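Local coordinates for amine oxidase (Emericella nidulans, PDB 3PGB), which probably oxidises primary amines to aldehydes with molecular oxygen, using a copper ion and a topaquinone cofactor made from one of its own tyrosines, at residues T624-T628 against N693-H697; A385-Y389 against V629-L635; V329-P333 against P422-S426; A49-I54 against T758-V762. One frame throughout, in Å; residues are numbered along the deposited sequence.

Contact 1: T624-T628 against N693-H697; sequences TAHLT and NLGMH
Ala625 and Gly695 bring the two backbones closest together, their CA atoms 4.6 Å apart where the loop 624-628 passes over the strand 693-697. Glycine suits the spot because the carbonyl of Ala625 comes down onto its CA: Gly695 CA lies 3.5 Å from Ala625 O in a C-H...O contact. No hydrogen bond joins the two segments, so the fit rests on shape. Ala625 in turn is small enough to place its methyl 3.5 Å from His697 NE2, at a slant to the imidazole. The histidine bends back to the loop because its CG stands anti to the carbonyl carbon (chi1 -56°), and Thr628 OG1 ends 3.0 Å from His697 CE1. That closeness is consistent with a shared partner: the two carboxylate oxygens of Asp533 take hydrogen bonds from Thr628 OG1 and His697 ND1.

Packing is looser around the partly exposed Thr624. Its CB rests 3.6 Å from Asn693 O, and its methyl CG2 meets Leu694 CD2 at 3.9 Å, with the two side chains crossing obliquely. The side chain of Asn693, by contrast, is buried and held by Tyr644 O, Trp641 O and Asn537 ND2. On the other side of the strand, Met696 packs on the copper ligand His534.

His697 NE2 bonds to the backbone oxygen of Asn594 of the second subunit. With a carboxylate oxygen at one ring nitrogen and a carbonyl oxygen at the other, the imidazole probably donates from both and may carry a positive charge, which Asp533 would stabilise.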
loop_
_atom_site.group_PDB
_atom_site.type_symbol
_atom_site.label_atom_id
_atom_site.label_comp_id
_atom_site.label_asym_id
_atom_site.label_seq_id
_atom_site.Cartn_x
_atom_site.Cartn_y
_atom_site.Cartn_z
ATOM N N THR A 624 -2.957 7.940 -2.129
ATOM C CA THR A 624 -3.358 9.209 -1.522
ATOM C C THR A 624 -4.406 9.906 -2.386
ATOM O O THR A 624 -4.734 9.438 -3.477
ATOM C CB THR A 624 -2.148 10.164 -1.351
ATOM O OG1 THR A 624 -1.620 10.515 -2.634
ATOM C CG2 THR A 624 -1.041 9.519 -0.520
ATOM N N ALA A 625 -4.928 11.026 -1.892
ATOM C CA ALA A 625 -5.929 11.797 -2.624
ATOM C C ALA A 625 -6.127 13.163 -1.997
ATOM O O ALA A 625 -6.169 13.287 -0.777
ATOM C CB ALA A 625 -7.256 11.047 -2.663
ATOM N N HIS A 626 -6.250 14.186 -2.837
ATOM C CA HIS A 626 -6.566 15.537 -2.363
ATOM C C HIS A 626 -8.056 15.841 -2.556
ATOM O O HIS A 626 -8.790 15.029 -3.136
ATOM C CB HIS A 626 -5.689 16.571 -3.063
ATOM C CG HIS A 626 -5.881 16.634 -4.544
ATOM N ND1 HIS A 626 -5.010 16.041 -5.430
ATOM C CD2 HIS A 626 -6.826 17.243 -5.296
ATOM C CE1 HIS A 626 -5.418 16.269 -6.664
ATOM N NE2 HIS A 626 -6.516 16.998 -6.612
ATOM N N LEU A 627 -8.491 17.004 -2.069
ATOM C CA LEU A 627 -9.910 17.377 -2.069
ATOM C C LEU A 627 -10.462 17.448 -3.487
ATOM O O LEU A 627 -9.879 18.089 -4.355
ATOM C CB LEU A 627 -10.109 18.713 -1.347
ATOM C CG LEU A 627 -11.517 19.321 -1.266
ATOM C CD1 LEU A 627 -12.493 18.414 -0.539
ATOM C CD2 LEU A 627 -11.450 20.684 -0.583
ATOM N N THR A 628 -11.584 16.765 -3.708
ATOM C CA THR A 628 -12.252 16.722 -5.010
ATOM C C THR A 628 -12.852 18.076 -5.342
ATOM O O THR A 628 -12.686 18.585 -6.453
ATOM C CB THR A 628 -13.402 15.688 -5.012
ATOM O OG1 THR A 628 -12.889 14.387 -4.697
ATOM C CG2 THR A 628 -14.117 15.644 -6.368
ATOM N N ASN A 693 -0.256 15.642 1.482
ATOM C CA ASN A 693 -1.590 15.174 1.836
ATOM C C ASN A 693 -1.701 13.656 1.754
ATOM O O ASN A 693 -1.380 13.052 0.727
ATOM C CB ASN A 693 -2.656 15.810 0.940
ATOM C CG ASN A 693 -3.012 17.226 1.359
ATOM O OD1 ASN A 693 -3.008 17.556 2.547
ATOM N ND2 ASN A 693 -3.336 18.065 0.385
ATOM N N LEU A 694 -2.125 13.041 2.853
ATOM C CA LEU A 694 -2.681 11.706 2.803
ATOM C C LEU A 694 -4.185 11.909 2.706
ATOM O O LEU A 694 -4.701 12.922 3.181
ATOM C CB LEU A 694 -2.310 10.902 4.049
ATOM C CG LEU A 694 -0.820 10.741 4.375
ATOM C CD1 LEU A 694 -0.641 9.654 5.423
ATOM C CD2 LEU A 694 0.009 10.428 3.158
ATOM N N GLY A 695 -4.893 10.978 2.079
ATOM C CA GLY A 695 -6.332 11.130 1.924
ATOM C C GLY A 695 -7.038 10.017 1.178
ATOM O O GLY A 695 -6.394 9.162 0.575
ATOM N N MET A 696 -8.370 10.049 1.225
ATOM C CA MET A 696 -9.225 9.003 0.659
ATOM C C MET A 696 -10.522 9.603 0.142
ATOM O O MET A 696 -11.038 10.549 0.734
ATOM C CB MET A 696 -9.627 8.011 1.743
ATOM C CG MET A 696 -8.518 7.175 2.319
ATOM S SD MET A 696 -8.709 7.003 4.108
ATOM C CE MET A 696 -7.599 8.291 4.694
ATOM N N HIS A 697 -11.054 9.037 -0.940
ATOM C CA HIS A 697 -12.418 9.316 -1.355
ATOM C C HIS A 697 -13.266 8.202 -0.769
ATOM O O HIS A 697 -13.084 7.033 -1.114
ATOM C CB HIS A 697 -12.557 9.329 -2.879
ATOM C CG HIS A 697 -11.641 10.292 -3.565
ATOM N ND1 HIS A 697 -11.804 11.659 -3.492
ATOM C CD2 HIS A 697 -10.559 10.083 -4.350
ATOM C CE1 HIS A 697 -10.855 12.250 -4.196
ATOM N NE2 HIS A 697 -10.090 11.317 -4.731
#

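Contact 2: A385-Y389 against V629-L635; sequences ALAHY and VLNSSNL. With NAG (2-acetamido-2-deoxy-beta-D-glucopyranose), chain I.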
loop_
_atom_site.group_PDB
_atom_site.type_symbol
_atom_site.label_atom_id
_atom_site.label_comp_id
_atom_site.label_asym_id
_atom_site.label_seq_id
_atom_site.Cartn_x
_atom_site.Cartn_y
_atom_site.Cartn_z
ATOM N N ALA A 385 -6.724 17.782 9.572
ATOM C CA ALA A 385 -7.506 16.744 8.895
ATOM C C ALA A 385 -8.802 17.345 8.382
ATOM O O ALA A 385 -9.530 17.991 9.135
ATOM C CB ALA A 385 -7.807 15.591 9.844
ATOM N N LEU A 386 -9.088 17.127 7.102
ATOM C CA LEU A 386 -10.326 17.601 6.504
ATOM C C LEU A 386 -11.282 16.432 6.300
ATOM O O LEU A 386 -10.865 15.355 5.870
ATOM C CB LEU A 386 -10.041 18.308 5.173
ATOM C CG LEU A 386 -11.225 18.711 4.291
ATOM C CD1 LEU A 386 -12.265 19.471 5.084
ATOM C CD2 LEU A 386 -10.747 19.531 3.117
ATOM N N ALA A 387 -12.554 16.651 6.636
ATOM C CA ALA A 387 -13.633 15.731 6.295
ATOM C C ALA A 387 -14.701 16.520 5.544
ATOM O O ALA A 387 -15.616 17.091 6.153
ATOM C CB ALA A 387 -14.215 15.101 7.542
ATOM N N HIS A 388 -14.564 16.554 4.220
ATOM C CA HIS A 388 -15.430 17.354 3.358
ATOM C C HIS A 388 -16.533 16.478 2.782
ATOM O O HIS A 388 -16.258 15.549 2.037
ATOM C CB HIS A 388 -14.608 17.963 2.226
ATOM C CG HIS A 388 -15.257 19.141 1.571
ATOM N ND1 HIS A 388 -16.489 19.068 0.957
ATOM C CD2 HIS A 388 -14.836 20.418 1.423
ATOM C CE1 HIS A 388 -16.803 20.252 0.467
ATOM N NE2 HIS A 388 -15.816 21.089 0.735
ATOM N N TYR A 389 -17.778 16.784 3.131
ATOM C CA TYR A 389 -18.935 16.007 2.681
ATOM C C TYR A 389 -19.666 16.662 1.501
ATOM O O TYR A 389 -19.351 17.778 1.089
ATOM C CB TYR A 389 -19.910 15.808 3.841
ATOM C CG TYR A 389 -19.378 14.895 4.907
ATOM C CD1 TYR A 389 -18.412 15.334 5.811
ATOM C CD2 TYR A 389 -19.836 13.592 5.017
ATOM C CE1 TYR A 389 -17.920 14.491 6.784
ATOM C CE2 TYR A 389 -19.350 12.749 5.984
ATOM C CZ TYR A 389 -18.391 13.198 6.863
ATOM O OH TYR A 389 -17.919 12.342 7.828
ATOM N N VAL A 629 -13.545 18.650 -4.360
ATOM C CA VAL A 629 -14.308 19.882 -4.545
ATOM C C VAL A 629 -13.389 21.032 -4.943
ATOM O O VAL A 629 -12.374 21.272 -4.298
ATOM C CB VAL A 629 -15.077 20.271 -3.256
ATOM C CG1 VAL A 629 -16.006 21.448 -3.515
ATOM C CG2 VAL A 629 -15.866 19.080 -2.709
ATOM N N LEU A 630 -13.743 21.718 -6.026
ATOM C CA LEU A 630 -12.992 22.866 -6.512
ATOM C C LEU A 630 -13.652 24.136 -5.985
ATOM O O LEU A 630 -14.871 24.277 -6.058
ATOM C CB LEU A 630 -12.989 22.881 -8.040
ATOM C CG LEU A 630 -12.410 21.660 -8.758
ATOM C CD1 LEU A 630 -12.669 21.781 -10.263
ATOM C CD2 LEU A 630 -10.920 21.503 -8.466
ATOM N N ASN A 631 -12.852 25.051 -5.445
ATOM C CA ASN A 631 -13.368 26.287 -4.853
ATOM C C ASN A 631 -14.549 26.041 -3.897
ATOM O O ASN A 631 -15.590 26.688 -4.003
ATOM C CB ASN A 631 -13.771 27.269 -5.960
ATOM C CG ASN A 631 -14.079 28.661 -5.430
ATOM O OD1 ASN A 631 -13.703 29.012 -4.307
ATOM N ND2 ASN A 631 -14.767 29.466 -6.244
ATOM N N SER A 632 -14.373 25.106 -2.967
ATOM C CA SER A 632 -15.436 24.722 -2.037
ATOM C C SER A 632 -16.174 25.921 -1.440
ATOM O O SER A 632 -15.553 26.863 -0.953
ATOM C CB SER A 632 -14.865 23.863 -0.907
ATOM O OG SER A 632 -15.790 23.740 0.158
ATOM N N SER A 633 -17.501 25.874 -1.492
ATOM C CA SER A 633 -18.341 26.872 -0.839
ATOM C C SER A 633 -18.304 26.713 0.684
ATOM O O SER A 633 -18.473 27.689 1.413
ATOM C CB SER A 633 -19.790 26.772 -1.339
ATOM O OG SER A 633 -19.888 27.076 -2.724
ATOM N N ASN A 634 -18.087 25.491 1.164
ATOM C CA ASN A 634 -17.976 25.244 2.601
ATOM C C ASN A 634 -16.717 25.856 3.211
ATOM O O ASN A 634 -16.750 26.420 4.313
ATOM C CB ASN A 634 -17.942 23.744 2.895
ATOM C CG ASN A 634 -19.248 23.054 2.614
ATOM O OD1 ASN A 634 -20.262 23.692 2.328
ATOM N ND2 ASN A 634 -19.231 21.730 2.697
ATOM N N LEU A 635 -15.607 25.716 2.494
ATOM C CA LEU A 635 -14.296 26.041 3.035
ATOM C C LEU A 635 -13.901 27.481 2.790
ATOM O O LEU A 635 -13.320 28.121 3.661
ATOM C CB LEU A 635 -13.231 25.122 2.428
ATOM C CG LEU A 635 -13.200 23.686 2.937
ATOM C CD1 LEU A 635 -12.050 22.942 2.287
ATOM C CD2 LEU A 635 -13.074 23.662 4.449
HETATM C C1 NAG I . -15.145 30.811 -5.875
HETATM C C2 NAG I . -14.465 31.805 -6.820
HETATM C C3 NAG I . -14.957 33.232 -6.577
HETATM C C4 NAG I . -16.483 33.287 -6.481
HETATM C C5 NAG I . -17.021 32.215 -5.527
HETATM C C6 NAG I . -18.553 32.195 -5.472
HETATM C C7 NAG I . -12.192 31.246 -7.589
HETATM C C8 NAG I . -10.728 31.250 -7.241
HETATM N N2 NAG I . -13.017 31.733 -6.654
HETATM O O3 NAG I . -14.504 34.074 -7.620
HETATM O O4 NAG I . -16.895 34.572 -6.060
HETATM O O5 NAG I . -16.552 30.945 -5.944
HETATM O O6 NAG I . -19.060 30.973 -5.975
HETATM O O7 NAG I . -12.563 30.812 -8.684
#
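His388, near the end of the strand 385-389, points its ring into the loop 629-635 and meets an ST motif there, in which Ser632 OG accepts a hydrogen bond from the backbone N of Leu635 at 3.1 Å. The ring reaches the loop because its CG is turned away from the backbone N (chi1 -160°), extending the side chain outward from the strand. At the ring edge, Ser632 OG lies in plane and makes a nearly straight hydrogen bond with His388 NE2, 2.7 Å long. A serine fits well: its short arm, with OG likewise anti to its own N, serves the ring and the turn at once.

Over one face of the imidazole sits Val629 CG2, 3.9 Å from the ring centroid in a CH-pi contact. Leu635 CD1 borders the ring near its plane and also meets Leu386 CD2 tip to tip at 3.7 Å, giving the aliphatic part of the contact. The amide of Asn634, only 17° from parallel with the ring, approaches obliquely and is tied to Ser397 O.

Tyr389, next along the strand, turns away and hydrogen-bonds through OH to O4 of the topaquinone at position 484, so this packing borders the active site. At the far tip of the loop, Asn631 carries an N-linked sugar. Through its other nitrogen, His388 ND1 donates to Tyr389 O at 3.1 Å, the oxygen tilted 20° out of the ring plane.

Contact 3: V329-P333 against P422-S426; sequences VMIAP and PSYAS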
loop_
_atom_site.group_PDB
_atom_site.type_symbol
_atom_site.label_atom_id
_atom_site.label_comp_id
_atom_site.label_asym_id
_atom_site.label_seq_id
_atom_site.Cartn_x
_atom_site.Cartn_y
_atom_site.Cartn_z
ATOM N N VAL A 329 0.303 -14.813 17.216
ATOM C CA VAL A 329 0.600 -13.690 18.081
ATOM C C VAL A 329 2.081 -13.359 17.961
ATOM O O VAL A 329 2.933 -14.251 17.999
ATOM C CB VAL A 329 0.187 -13.981 19.556
ATOM C CG1 VAL A 329 1.128 -14.991 20.214
ATOM C CG2 VAL A 329 0.130 -12.694 20.356
ATOM N N MET A 330 2.366 -12.073 17.767
ATOM C CA MET A 330 3.733 -11.571 17.683
ATOM C C MET A 330 4.264 -11.475 19.103
ATOM O O MET A 330 3.586 -10.947 19.981
ATOM C CB MET A 330 3.752 -10.197 16.997
ATOM C CG MET A 330 5.138 -9.673 16.604
ATOM S SD MET A 330 5.936 -10.526 15.221
ATOM C CE MET A 330 5.306 -9.634 13.803
ATOM N N ILE A 331 5.457 -12.022 19.327
ATOM C CA ILE A 331 6.129 -11.926 20.626
ATOM C C ILE A 331 7.553 -11.386 20.433
ATOM O O ILE A 331 8.081 -11.410 19.317
ATOM C CB ILE A 331 6.113 -13.289 21.396
ATOM C CG1 ILE A 331 6.918 -14.375 20.673
ATOM C CG2 ILE A 331 4.680 -13.768 21.591
ATOM C CD1 ILE A 331 8.283 -14.586 21.238
ATOM N N ALA A 332 8.153 -10.873 21.507
ATOM C CA ALA A 332 9.485 -10.267 21.441
ATOM C C ALA A 332 10.428 -11.000 22.390
ATOM O O ALA A 332 10.627 -10.562 23.518
ATOM C CB ALA A 332 9.416 -8.789 21.796
ATOM N N PRO A 333 11.023 -12.116 21.928
ATOM C CA PRO A 333 11.856 -12.983 22.770
ATOM C C PRO A 333 12.956 -12.261 23.539
ATOM O O PRO A 333 13.203 -12.597 24.695
ATOM C CB PRO A 333 12.483 -13.957 21.771
ATOM C CG PRO A 333 11.560 -13.966 20.613
ATOM C CD PRO A 333 10.964 -12.602 20.538
ATOM N N PRO A 422 0.992 -4.406 19.297
ATOM C CA PRO A 422 1.412 -5.658 19.922
ATOM C C PRO A 422 1.564 -5.555 21.443
ATOM O O PRO A 422 1.828 -4.475 21.981
ATOM C CB PRO A 422 2.763 -5.939 19.266
ATOM C CG PRO A 422 2.665 -5.294 17.928
ATOM C CD PRO A 422 1.848 -4.053 18.149
ATOM N N SER A 423 1.390 -6.688 22.114
ATOM C CA SER A 423 1.410 -6.769 23.576
ATOM C C SER A 423 2.746 -6.364 24.218
ATOM O O SER A 423 2.767 -5.845 25.330
ATOM C CB SER A 423 1.048 -8.200 23.999
ATOM O OG SER A 423 1.756 -9.154 23.211
ATOM N N TYR A 424 3.846 -6.609 23.512
ATOM C CA TYR A 424 5.197 -6.313 24.013
ATOM C C TYR A 424 5.658 -4.873 23.738
ATOM O O TYR A 424 6.772 -4.497 24.119
ATOM C CB TYR A 424 6.215 -7.287 23.410
ATOM C CG TYR A 424 6.268 -7.237 21.901
ATOM C CD1 TYR A 424 7.101 -6.341 21.243
ATOM C CD2 TYR A 424 5.467 -8.077 21.130
ATOM C CE1 TYR A 424 7.141 -6.292 19.859
ATOM C CE2 TYR A 424 5.498 -8.032 19.743
ATOM C CZ TYR A 424 6.334 -7.139 19.118
ATOM O OH TYR A 424 6.375 -7.087 17.750
ATOM N N ALA A 425 4.825 -4.080 23.066
ATOM C CA ALA A 425 5.139 -2.682 22.791
ATOM C C ALA A 425 5.377 -1.906 24.086
ATOM O O ALA A 425 4.747 -2.186 25.105
ATOM C CB ALA A 425 4.008 -2.037 22.005
ATOM N N SER A 426 6.300 -0.948 24.054
ATOM C CA SER A 426 6.419 0.002 25.154
ATOM C C SER A 426 5.426 1.130 24.886
ATOM O O SER A 426 5.153 1.468 23.738
ATOM C CB SER A 426 7.854 0.514 25.328
ATOM O OG SER A 426 8.256 1.351 24.267
#
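Tyr424 swings its ring across to Met330 and Ala332 by placing CG between its own backbone N and carbonyl carbon (chi1 59°), while Met330 answers with a first torsion of -169° that sets CG beside its carbonyl carbon. The methionine chain then bends at its next two torsions, leading its end away from the ring, so the touching is done by the near part of the chain; the side chain also packs on Phe450 of the strand 437-451. Met330 CG lies 3.1 Å from Tyr424 OH, a snug fit, and 3.6 Å from Tyr424 CE2. An unbranched, flexible side chain suits the place, since its slim CG can lie against the hydroxyl end of the ring while the rest turns off.

Ala332 takes the face of the same ring. Its methyl stands 3.7 Å from the ring centroid, 26° off the normal, in a CH-pi contact displaced toward the CD1 side, where CB is 3.4 Å from Tyr424 CD1. Only a small side chain is needed here, because the backbone itself runs close to the ring. Met330 O lies in the ring plane at the edge, 3.5 Å from Tyr424 CE2.

The tyrosine is presented by a type I beta turn from Pro422 to Ala425, closed by the bond from Ala425 N to Pro422 O. The opposing strand 329-331 is at the dimer interface, where it pairs in an antiparallel ladder with a strand of the second subunit. Tyr424 reaches the same interface, packing on Pro328 of the second subunit. The phenol oxygen is hydrogen-bonded to Glu449 O, in the strand 437-451, which probably helps to hold the ring in place.

Contact 4: A49-I54 against T758-V762; sequences ASPCQI and TCSVV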
loop_
_atom_site.group_PDB
_atom_site.type_symbol
_atom_site.label_atom_id
_atom_site.label_comp_id
_atom_site.label_asym_id
_atom_site.label_seq_id
_atom_site.Cartn_x
_atom_site.Cartn_y
_atom_site.Cartn_z
ATOM N N ALA A 49 16.000 -25.261 29.003
ATOM C CA ALA A 49 14.884 -24.517 28.337
ATOM C C ALA A 49 14.520 -23.247 29.123
ATOM O O ALA A 49 13.380 -23.077 29.558
ATOM C CB ALA A 49 13.656 -25.436 28.179
ATOM N N SER A 50 15.494 -22.354 29.292
ATOM C CA SER A 50 15.309 -21.156 30.113
ATOM C C SER A 50 14.341 -20.154 29.467
ATOM O O SER A 50 14.300 -20.040 28.245
ATOM C CB SER A 50 16.656 -20.474 30.365
ATOM O OG SER A 50 17.491 -21.269 31.190
ATOM N N PRO A 51 13.556 -19.428 30.286
ATOM C CA PRO A 51 12.648 -18.416 29.749
ATOM C C PRO A 51 13.333 -17.319 28.937
ATOM O O PRO A 51 14.453 -16.919 29.260
ATOM C CB PRO A 51 12.010 -17.813 31.005
ATOM C CG PRO A 51 12.059 -18.897 32.005
ATOM C CD PRO A 51 13.317 -19.662 31.723
ATOM N N CYS A 52 12.656 -16.845 27.892
ATOM C CA CYS A 52 13.135 -15.699 27.129
ATOM C C CYS A 52 13.138 -14.467 28.032
ATOM O O CYS A 52 12.252 -14.304 28.882
ATOM C CB CYS A 52 12.253 -15.434 25.905
ATOM S SG CYS A 52 12.013 -16.826 24.786
ATOM N N GLN A 53 14.136 -13.612 27.841
ATOM C CA GLN A 53 14.276 -12.385 28.622
ATOM C C GLN A 53 13.661 -11.216 27.848
ATOM O O GLN A 53 14.274 -10.686 26.928
ATOM C CB GLN A 53 15.755 -12.112 28.917
ATOM C CG GLN A 53 16.531 -13.314 29.463
ATOM C CD GLN A 53 18.026 -13.042 29.614
ATOM O OE1 GLN A 53 18.481 -11.892 29.543
ATOM N NE2 GLN A 53 18.794 -14.104 29.827
ATOM N N ILE A 54 12.441 -10.835 28.215
ATOM C CA ILE A 54 11.735 -9.741 27.556
ATOM C C ILE A 54 12.151 -8.433 28.220
ATOM O O ILE A 54 11.431 -7.872 29.050
ATOM C CB ILE A 54 10.199 -9.930 27.612
ATOM C CG1 ILE A 54 9.782 -11.169 26.805
ATOM C CG2 ILE A 54 9.482 -8.703 27.065
ATOM C CD1 ILE A 54 9.982 -12.493 27.516
ATOM N N THR A 758 17.845 -20.517 22.177
ATOM C CA THR A 758 16.657 -21.312 22.413
ATOM C C THR A 758 16.117 -20.858 23.762
ATOM O O THR A 758 16.833 -20.908 24.763
ATOM C CB THR A 758 16.984 -22.818 22.458
ATOM O OG1 THR A 758 17.509 -23.232 21.190
ATOM C CG2 THR A 758 15.739 -23.646 22.788
ATOM N N CYS A 759 14.877 -20.380 23.784
ATOM C CA CYS A 759 14.255 -19.916 25.027
ATOM C C CYS A 759 12.758 -20.158 24.986
ATOM O O CYS A 759 12.225 -20.532 23.950
ATOM C CB CYS A 759 14.556 -18.428 25.278
ATOM S SG CYS A 759 13.871 -17.264 24.063
ATOM N N SER A 760 12.088 -19.937 26.114
ATOM C CA SER A 760 10.662 -20.220 26.239
ATOM C C SER A 760 9.879 -19.005 26.712
ATOM O O SER A 760 10.406 -18.153 27.418
ATOM C CB SER A 760 10.444 -21.369 27.224
ATOM O OG SER A 760 10.939 -21.039 28.509
ATOM N N VAL A 761 8.612 -18.935 26.324
ATOM C CA VAL A 761 7.738 -17.865 26.788
ATOM C C VAL A 761 6.429 -18.455 27.263
ATOM O O VAL A 761 5.934 -19.415 26.683
ATOM C CB VAL A 761 7.447 -16.814 25.678
ATOM C CG1 VAL A 761 8.725 -16.154 25.224
ATOM C CG2 VAL A 761 6.742 -17.451 24.502
ATOM N N VAL A 762 5.882 -17.888 28.329
ATOM C CA VAL A 762 4.529 -18.211 28.741
ATOM C C VAL A 762 3.617 -17.142 28.161
ATOM O O VAL A 762 3.841 -15.950 28.374
ATOM C CB VAL A 762 4.396 -18.278 30.267
ATOM C CG1 VAL A 762 2.929 -18.427 30.672
ATOM C CG2 VAL A 762 5.229 -19.438 30.804
#
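Between Ser50, Pro51 and Cys52 and the strand residue Ser760 the flat groups are peptide units, for neither segment holds an aromatic ring. Ser760 N donates to Ser50 O at 3.1 Å. Cys52 N bonds to Ser760 O at 2.6 Å, and Pro51 CA approaches that same oxygen to 3.2 Å. Ser760 thus straddles Pro51 in the pattern of a single parallel bridge, and proline is tolerated because its missing N-H is not one of the bonds used.

Beside the bridge, Cys52 SG and Cys759 SG are joined in a disulfide of 2.0 Å. Its torsion of 88° about the S-S bond is near the relaxed right-handed value. The two cysteines reach it by different first torsions, -54° at Cys52 and 64° at Cys759. The sulfur bridge is buried, and the branched Val761 helps to cover it with CG1, 3.4 Å from Cys52 SG.

The other face of the contact, with Ser50 and Pro51, is exposed. Strand 759-762 itself runs on in an antiparallel ladder with the second subunit. A disulfide beside a single parallel beta bridge is a cross-link between segments far apart in sequence, here joining the first modelled residues to strand 759-763.

The four contacts form two clusters. Contacts 1 and 2, with centres 11 Å apart, touch through Leu627, which packs on Leu386, His388 and Leu635; their loop segments are consecutive, and strands 374-389 and 686-698 both pair with strand 532-542, which carries two copper ligands. Contacts 3 and 4 lie 14 Å apart and meet where Pro333 and Ala332 pack against Cys52 and Ile54. The clusters are well separated, with the centres of contacts 2 and 4 about 54 Å apart on opposite sides of the chain's centre. Along the sequence contact 4 encloses the other three. All four touch the second subunit, so both the copper-site core and this outlying end are built into the dimer.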